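Local coordinates for lactaldehyde dehydrogenase (Methanocaldococcus jannaschii, PDB 3PQA), which oxidises lactaldehyde to lactate with NAD as the preferred electron acceptor, a step in the biosynthesis of coenzyme F420, at residues Met14-Pro19 with Lys26-Leu31; Ala254-Ala259 with Asp289-Met294. One frame throughout, in Å; residues are numbered along the deposited sequence.

The two contacts illustrate how one chain uses different chemistry in different settings. Contact 1 (M14-P19 with K26-L31) is partly buried and short-range: two adjacent strands of a hairpin are joined by backbone hydrogen bonds, with a salt bridge on one face and apolar side chains on the other. Contact 2 (A254-A259 with D289-M294) lies at the surface and brings together two helices with strand 278-284 between them in the chain. No hydrogen bond crosses it; the joining is van der Waals packing, mostly between side chains, while D255 caps its own helix and D289 turns to R378. The centres of contact 1 and contact 2 are about 44 Å apart. Neither touches another subunit of the tetramer.

Contact 1 of 2, residues Met14-Pro19 with Lys26-Leu31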
ATOM      1  N   MET B  14     -25.183  27.545  30.879  1.00 18.01           N
ATOM      2  CA  MET B  14     -26.020  26.509  30.291  1.00 17.78           C
ATOM      3  C   MET B  14     -26.100  25.306  31.220  1.00 16.81           C
ATOM      4  O   MET B  14     -25.070  24.806  31.684  1.00 17.02           O
ATOM      5  CB  MET B  14     -25.436  26.108  28.929  1.00 19.28           C
ATOM      6  CG  MET B  14     -26.355  25.322  27.987  1.00 20.03           C
ATOM      7  SD  MET B  14     -25.500  24.862  26.424  1.00 19.71           S
ATOM      8  CE  MET B  14     -24.214  23.804  27.073  1.00 20.11           C
ATOM      9  N   ASP B  15     -27.323  24.843  31.485  1.00 16.49           N
ATOM     10  CA  ASP B  15     -27.553  23.684  32.342  1.00 17.16           C
ATOM     11  C   ASP B  15     -27.030  22.412  31.690  1.00 16.82           C
ATOM     12  O   ASP B  15     -27.184  22.219  30.483  1.00 17.80           O
ATOM     13  CB  ASP B  15     -29.045  23.495  32.624  1.00 19.01           C
ATOM     14  CG  ASP B  15     -29.581  24.466  33.659  1.00 19.33           C
ATOM     15  OD1 ASP B  15     -28.800  25.294  34.168  1.00 19.28           O
ATOM     16  OD2 ASP B  15     -30.792  24.385  33.960  1.00 19.29           O
ATOM     17  N   VAL B  16     -26.420  21.556  32.498  1.00 16.74           N
ATOM     18  CA  VAL B  16     -26.023  20.215  32.066  1.00 16.81           C
ATOM     19  C   VAL B  16     -26.786  19.234  32.947  1.00 16.70           C
ATOM     20  O   VAL B  16     -26.689  19.291  34.181  1.00 16.92           O
ATOM     21  CB  VAL B  16     -24.497  19.975  32.195  1.00 17.18           C
ATOM     22  CG1 VAL B  16     -24.143  18.534  31.810  1.00 17.29           C
ATOM     23  CG2 VAL B  16     -23.702  20.987  31.350  1.00 17.27           C
ATOM     24  N   ILE B  17     -27.533  18.339  32.306  1.00 16.86           N
ATOM     25  CA  ILE B  17     -28.513  17.496  32.996  1.00 17.45           C
ATOM     26  C   ILE B  17     -28.048  16.048  33.153  1.00 16.96           C
ATOM     27  O   ILE B  17     -27.418  15.484  32.250  1.00 17.31           O
ATOM     28  CB  ILE B  17     -29.887  17.524  32.252  1.00 18.76           C
ATOM     29  CG1 ILE B  17     -30.358  18.967  32.006  1.00 19.44           C
ATOM     30  CG2 ILE B  17     -30.960  16.741  33.009  1.00 19.48           C
ATOM     31  CD1 ILE B  17     -30.612  19.786  33.262  1.00 18.90           C
ATOM     32  N   ASN B  18     -28.343  15.453  34.305  1.00 16.10           N
ATOM     33  CA  ASN B  18     -28.211  14.001  34.475  1.00 16.35           C
ATOM     34  C   ASN B  18     -29.479  13.369  33.900  1.00 16.85           C
ATOM     35  O   ASN B  18     -30.568  13.636  34.409  1.00 16.75           O
ATOM     36  CB  ASN B  18     -28.049  13.685  35.971  1.00 17.30           C
ATOM     37  CG  ASN B  18     -28.004  12.185  36.283  1.00 16.48           C
ATOM     38  OD1 ASN B  18     -28.624  11.361  35.610  1.00 17.37           O
ATOM     39  ND2 ASN B  18     -27.295  11.843  37.354  1.00 17.38           N
ATOM     40  N   PRO B  19     -29.364  12.549  32.828  1.00 17.53           N
ATOM     41  CA  PRO B  19     -30.611  12.104  32.186  1.00 17.95           C
ATOM     42  C   PRO B  19     -31.426  11.089  32.993  1.00 18.16           C
ATOM     43  O   PRO B  19     -32.590  10.846  32.653  1.00 18.16           O
ATOM     44  CB  PRO B  19     -30.143  11.486  30.860  1.00 18.12           C
ATOM     45  CG  PRO B  19     -28.722  11.123  31.090  1.00 18.12           C
ATOM     46  CD  PRO B  19     -28.166  12.101  32.087  1.00 17.94           C
ATOM     47  N   LYS B  26     -24.349  20.576  36.629  1.00 22.12           N
ATOM     48  CA  LYS B  26     -23.689  21.873  36.725  1.00 21.88           C
ATOM     49  C   LYS B  26     -24.059  22.771  35.560  1.00 19.90           C
ATOM     50  O   LYS B  26     -24.840  22.393  34.688  1.00 19.84           O
ATOM     51  CB  LYS B  26     -22.173  21.721  36.805  1.00 24.55           C
ATOM     52  CG  LYS B  26     -21.543  21.030  35.600  1.00 25.34           C
ATOM     53  CD  LYS B  26     -20.048  21.239  35.596  1.00 25.53           C
ATOM     54  CE  LYS B  26     -19.376  20.631  36.818  1.00 25.44           C
ATOM     55  NZ  LYS B  26     -17.986  21.154  36.924  1.00 25.86           N
ATOM     56  N   LYS B  27     -23.495  23.972  35.575  1.00 18.99           N
ATOM     57  CA  LYS B  27     -23.708  24.945  34.529  1.00 18.85           C
ATOM     58  C   LYS B  27     -22.362  25.275  33.897  1.00 18.17           C
ATOM     59  O   LYS B  27     -21.354  25.426  34.594  1.00 18.55           O
ATOM     60  CB  LYS B  27     -24.403  26.193  35.086  1.00 20.10           C
ATOM     61  CG  LYS B  27     -25.900  25.990  35.397  1.00 20.57           C
ATOM     62  CD  LYS B  27     -26.557  27.245  35.987  1.00 20.65           C
ATOM     63  CE  LYS B  27     -26.666  28.392  34.968  1.00 20.69           C
ATOM     64  NZ  LYS B  27     -27.826  28.249  34.030  1.00 20.98           N
ATOM     65  N   ILE B  28     -22.336  25.335  32.573  1.00 18.29           N
ATOM     66  CA  ILE B  28     -21.096  25.548  31.843  1.00 19.49           C
ATOM     67  C   ILE B  28     -21.218  26.762  30.916  1.00 18.00           C
ATOM     68  O   ILE B  28     -22.328  27.276  30.706  1.00 18.11           O
ATOM     69  CB  ILE B  28     -20.696  24.272  31.050  1.00 21.65           C
ATOM     70  CG1 ILE B  28     -21.693  23.994  29.921  1.00 23.32           C
ATOM     71  CG2 ILE B  28     -20.565  23.080  31.996  1.00 23.40           C
ATOM     72  CD1 ILE B  28     -21.241  22.911  28.961  1.00 22.11           C
ATOM     73  N   PRO B  29     -20.082  27.238  30.365  1.00 16.38           N
ATOM     74  CA  PRO B  29     -20.174  28.397  29.476  1.00 15.55           C
ATOM     75  C   PRO B  29     -20.898  28.105  28.156  1.00 14.91           C
ATOM     76  O   PRO B  29     -20.787  27.006  27.597  1.00 15.30           O
ATOM     77  CB  PRO B  29     -18.705  28.763  29.218  1.00 15.97           C
ATOM     78  CG  PRO B  29     -17.925  28.066  30.312  1.00 16.89           C
ATOM     79  CD  PRO B  29     -18.683  26.812  30.568  1.00 16.15           C
ATOM     80  N   ALA B  30     -21.654  29.089  27.681  1.00 14.96           N
ATOM     81  CA  ALA B  30     -22.202  29.040  26.333  1.00 15.06           C
ATOM     82  C   ALA B  30     -21.691  30.243  25.568  1.00 15.19           C
ATOM     83  O   ALA B  30     -22.061  31.387  25.842  1.00 15.32           O
ATOM     84  CB  ALA B  30     -23.715  28.991  26.341  1.00 15.34           C
ATOM     85  N   LEU B  31     -20.824  29.974  24.602  1.00 15.09           N
ATOM     86  CA  LEU B  31     -20.192  31.007  23.808  1.00 15.14           C
ATOM     87  C   LEU B  31     -21.179  31.642  22.840  1.00 14.31           C
ATOM     88  O   LEU B  31     -22.035  30.968  22.272  1.00 14.74           O
ATOM     89  CB  LEU B  31     -19.009  30.414  23.035  1.00 16.38           C
ATOM     90  CG  LEU B  31     -17.679  30.227  23.762  1.00 16.52           C
ATOM     91  CD1 LEU B  31     -17.804  29.351  25.003  1.00 16.58           C
ATOM     92  CD2 LEU B  31     -16.681  29.622  22.792  1.00 16.52           C
TER
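The carboxylate of D15 receives the ammonium group of K27 over one of its faces: NZ stands 3.1 Å from OD1, 36° out of the carboxylate plane, in a salt bridge. The lysine stem runs alongside the aspartate, pointing the same way, with CG 3.2 Å from the same oxygen. Bends at chi3 and chi4 (69° and 80°) curl the chain back to deliver NZ, which also makes a weak hydrogen bond to D13 O. A leucine in place of K27 would probably leave the D15 carboxylate without its cross-strand charge partner and freer to turn. The backbones pair too: M14 N donates to I28 O at 2.9 Å, I28 N returns the bond to M14 O, and V16 N reaches K26 O at 2.8 Å. On the sheet face away from D15 and K27, CE of M14 touches CD1 of I28 at 3.6 Å, and V16 crosses I28 at about a right angle, CG2 to CG2. Helix 171-186 closes over V16 and I28 through L171. Alternating hydrogen-bonded and non-hydrogen-bonded pairs mark an antiparallel ladder, and strands 14-17 and 24-28, consecutive in the chain, make it a two-stranded beta hairpin.

Contact 2 of 2, residues Ala254-Ala259 with Asp289-Met294; sequences ADLNKA and DKFIEM
With CG anti to the carbonyl carbon in each (chi1 -74° and -63°), the side chains of L256 and M294, which both start toward the opposite helix, meet between the helices. A further bend in the methionine, chi3 68°, turns its methyl toward the other helix. The two side chains cross at about a right angle: CE of M294 lies 3.9 Å from CB of L256, and its SD is 4.0 Å from the same carbon. The leucine then divides its branches. CD1 meets NZ of K290 at 3.6 Å, a purely van der Waals touch on the exposed side, whereas CD2 approaches CD1 of the F291 ring obliquely at 4.4 Å.

The setting is the alpha/beta architecture of an aldehyde dehydrogenase. Helix 256-268 makes the beta-alpha-beta crossover between the parallel neighbours 246-250 and 278-284, and helix 288-300 follows the second of these strands. F291 is buried between the helices and the sheet, touching I281 and V283 of strand 278-284 as well as V260 and L263 of helix 256-268.

At the outer margin M294 CE comes within 3.0 Å of N257 ND2, too close for a comfortable contact, and the modelled detail there is doubtful. The start of helix 256-268 is fixed from within: D255 is its N-cap, and OD1 accepts a nearly straight bond of 3.1 Å from K258 N. At the other helix, the carboxylate of D289 forms a salt bridge with R378 of strand 373-379.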
ATOM      1  N   ALA B 254     -29.580 -19.725  10.038  1.00 17.36           N
ATOM      2  CA  ALA B 254     -28.790 -19.055  11.082  1.00 17.34           C
ATOM      3  C   ALA B 254     -28.730 -19.864  12.374  1.00 17.33           C
ATOM      4  O   ALA B 254     -29.682 -20.566  12.711  1.00 16.99           O
ATOM      5  CB  ALA B 254     -29.363 -17.673  11.365  1.00 17.53           C
ATOM      6  N   ASP B 255     -27.589 -19.788  13.068  1.00 17.36           N
ATOM      7  CA  ASP B 255     -27.497 -20.265  14.444  1.00 18.08           C
ATOM      8  C   ASP B 255     -28.319 -19.312  15.319  1.00 16.67           C
ATOM      9  O   ASP B 255     -27.877 -18.201  15.591  1.00 16.35           O
ATOM     10  CB  ASP B 255     -26.036 -20.276  14.903  1.00 20.33           C
ATOM     11  CG  ASP B 255     -25.869 -20.788  16.334  1.00 21.63           C
ATOM     12  OD1 ASP B 255     -26.703 -20.473  17.212  1.00 20.63           O
ATOM     13  OD2 ASP B 255     -24.877 -21.504  16.589  1.00 20.81           O
ATOM     14  N   LEU B 256     -29.492 -19.754  15.766  1.00 16.94           N
ATOM     15  CA  LEU B 256     -30.456 -18.861  16.425  1.00 18.08           C
ATOM     16  C   LEU B 256     -30.011 -18.349  17.791  1.00 18.12           C
ATOM     17  O   LEU B 256     -30.221 -17.174  18.114  1.00 18.06           O
ATOM     18  CB  LEU B 256     -31.833 -19.523  16.522  1.00 19.83           C
ATOM     19  CG  LEU B 256     -32.620 -19.608  15.212  1.00 21.32           C
ATOM     20  CD1 LEU B 256     -34.087 -19.864  15.514  1.00 20.11           C
ATOM     21  CD2 LEU B 256     -32.459 -18.348  14.369  1.00 20.07           C
ATOM     22  N   ASN B 257     -29.396 -19.222  18.583  1.00 19.03           N
ATOM     23  CA  ASN B 257     -28.828 -18.831  19.874  1.00 21.06           C
ATOM     24  C   ASN B 257     -27.837 -17.673  19.719  1.00 18.70           C
ATOM     25  O   ASN B 257     -27.931 -16.665  20.429  1.00 18.32           O
ATOM     26  CB  ASN B 257     -28.140 -20.025  20.557  1.00 26.38           C
ATOM     27  CG  ASN B 257     -29.127 -20.994  21.204  1.00 28.49           C
ATOM     28  OD1 ASN B 257     -28.815 -22.169  21.394  1.00 27.29           O
ATOM     29  ND2 ASN B 257     -30.309 -20.509  21.561  1.00 27.09           N
ATOM     30  N   LYS B 258     -26.904 -17.825  18.780  1.00 17.76           N
ATOM     31  CA  LYS B 258     -25.888 -16.803  18.498  1.00 18.52           C
ATOM     32  C   LYS B 258     -26.503 -15.521  17.949  1.00 16.35           C
ATOM     33  O   LYS B 258     -26.088 -14.414  18.325  1.00 16.22           O
ATOM     34  CB  LYS B 258     -24.839 -17.330  17.514  1.00 23.02           C
ATOM     35  CG  LYS B 258     -24.112 -18.560  18.021  1.00 25.39           C
ATOM     36  CD  LYS B 258     -22.616 -18.402  17.979  1.00 24.39           C
ATOM     37  CE  LYS B 258     -21.929 -19.622  18.591  1.00 25.65           C
ATOM     38  NZ  LYS B 258     -21.598 -20.658  17.562  1.00 25.15           N
ATOM     39  N   ALA B 259     -27.463 -15.672  17.035  1.00 15.47           N
ATOM     40  CA  ALA B 259     -28.121 -14.514  16.444  1.00 14.83           C
ATOM     41  C   ALA B 259     -28.863 -13.707  17.523  1.00 14.51           C
ATOM     42  O   ALA B 259     -28.755 -12.479  17.584  1.00 14.34           O
ATOM     43  CB  ALA B 259     -29.057 -14.930  15.343  1.00 14.97           C
ATOM     44  N   ASP B 289     -41.303 -17.381  14.452  1.00 18.65           N
ATOM     45  CA  ASP B 289     -41.865 -17.635  15.780  1.00 20.57           C
ATOM     46  C   ASP B 289     -40.811 -18.032  16.811  1.00 18.94           C
ATOM     47  O   ASP B 289     -40.835 -17.529  17.935  1.00 18.94           O
ATOM     48  CB  ASP B 289     -42.969 -18.703  15.738  1.00 23.77           C
ATOM     49  CG  ASP B 289     -44.171 -18.278  14.916  1.00 23.72           C
ATOM     50  OD1 ASP B 289     -44.493 -17.073  14.859  1.00 24.20           O
ATOM     51  OD2 ASP B 289     -44.820 -19.177  14.346  1.00 24.37           O
ATOM     52  N   LYS B 290     -39.910 -18.945  16.446  1.00 19.43           N
ATOM     53  CA  LYS B 290     -38.890 -19.400  17.377  1.00 21.69           C
ATOM     54  C   LYS B 290     -37.930 -18.271  17.702  1.00 19.43           C
ATOM     55  O   LYS B 290     -37.565 -18.079  18.861  1.00 18.19           O
ATOM     56  CB  LYS B 290     -38.107 -20.576  16.814  1.00 26.20           C
ATOM     57  CG  LYS B 290     -38.894 -21.857  16.698  1.00 27.80           C
ATOM     58  CD  LYS B 290     -37.968 -22.995  16.245  1.00 27.66           C
ATOM     59  CE  LYS B 290     -37.232 -22.638  14.944  1.00 28.03           C
ATOM     60  NZ  LYS B 290     -35.789 -22.963  15.056  1.00 28.11           N
ATOM     61  N   PHE B 291     -37.532 -17.522  16.676  1.00 18.39           N
ATOM     62  CA  PHE B 291     -36.615 -16.416  16.898  1.00 17.78           C
ATOM     63  C   PHE B 291     -37.241 -15.355  17.792  1.00 17.23           C
ATOM     64  O   PHE B 291     -36.613 -14.904  18.737  1.00 16.57           O
ATOM     65  CB  PHE B 291     -36.158 -15.758  15.603  1.00 18.52           C
ATOM     66  CG  PHE B 291     -35.341 -14.524  15.843  1.00 19.17           C
ATOM     67  CD1 PHE B 291     -33.984 -14.623  16.111  1.00 18.68           C
ATOM     68  CD2 PHE B 291     -35.946 -13.269  15.865  1.00 18.72           C
ATOM     69  CE1 PHE B 291     -33.225 -13.480  16.371  1.00 19.27           C
ATOM     70  CE2 PHE B 291     -35.207 -12.114  16.120  1.00 19.34           C
ATOM     71  CZ  PHE B 291     -33.848 -12.213  16.377  1.00 18.85           C
ATOM     72  N   ILE B 292     -38.475 -14.956  17.485  1.00 17.91           N
ATOM     73  CA  ILE B 292     -39.165 -13.940  18.278  1.00 19.51           C
ATOM     74  C   ILE B 292     -39.285 -14.355  19.754  1.00 18.91           C
ATOM     75  O   ILE B 292     -38.978 -13.573  20.645  1.00 18.29           O
ATOM     76  CB  ILE B 292     -40.527 -13.550  17.663  1.00 21.85           C
ATOM     77  CG1 ILE B 292     -40.311 -12.757  16.364  1.00 22.28           C
ATOM     78  CG2 ILE B 292     -41.361 -12.742  18.665  1.00 22.34           C
ATOM     79  CD1 ILE B 292     -41.561 -12.627  15.459  1.00 22.28           C
ATOM     80  N   GLU B 293     -39.708 -15.591  20.002  1.00 19.58           N
ATOM     81  CA  GLU B 293     -39.828 -16.085  21.370  1.00 21.89           C
ATOM     82  C   GLU B 293     -38.485 -15.999  22.109  1.00 20.34           C
ATOM     83  O   GLU B 293     -38.424 -15.499  23.239  1.00 19.96           O
ATOM     84  CB  GLU B 293     -40.364 -17.523  21.392  1.00 26.29           C
ATOM     85  CG  GLU B 293     -40.559 -18.071  22.793  1.00 30.15           C
ATOM     86  CD  GLU B 293     -40.760 -19.580  22.837  1.00 27.85           C
ATOM     87  OE1 GLU B 293     -40.970 -20.097  23.944  1.00 30.44           O
ATOM     88  OE2 GLU B 293     -40.689 -20.249  21.787  1.00 30.29           O
ATOM     89  N   MET B 294     -37.414 -16.469  21.465  1.00 19.47           N
ATOM     90  CA  MET B 294     -36.082 -16.450  22.071  1.00 19.55           C
ATOM     91  C   MET B 294     -35.620 -15.006  22.339  1.00 17.85           C
ATOM     92  O   MET B 294     -35.069 -14.704  23.397  1.00 17.18           O
ATOM     93  CB  MET B 294     -35.052 -17.193  21.193  1.00 21.87           C
ATOM     94  CG  MET B 294     -35.317 -18.699  20.973  1.00 23.15           C
ATOM     95  SD  MET B 294     -34.362 -19.442  19.602  1.00 22.30           S
ATOM     96  CE  MET B 294     -32.721 -19.354  20.273  1.00 23.26           C
TER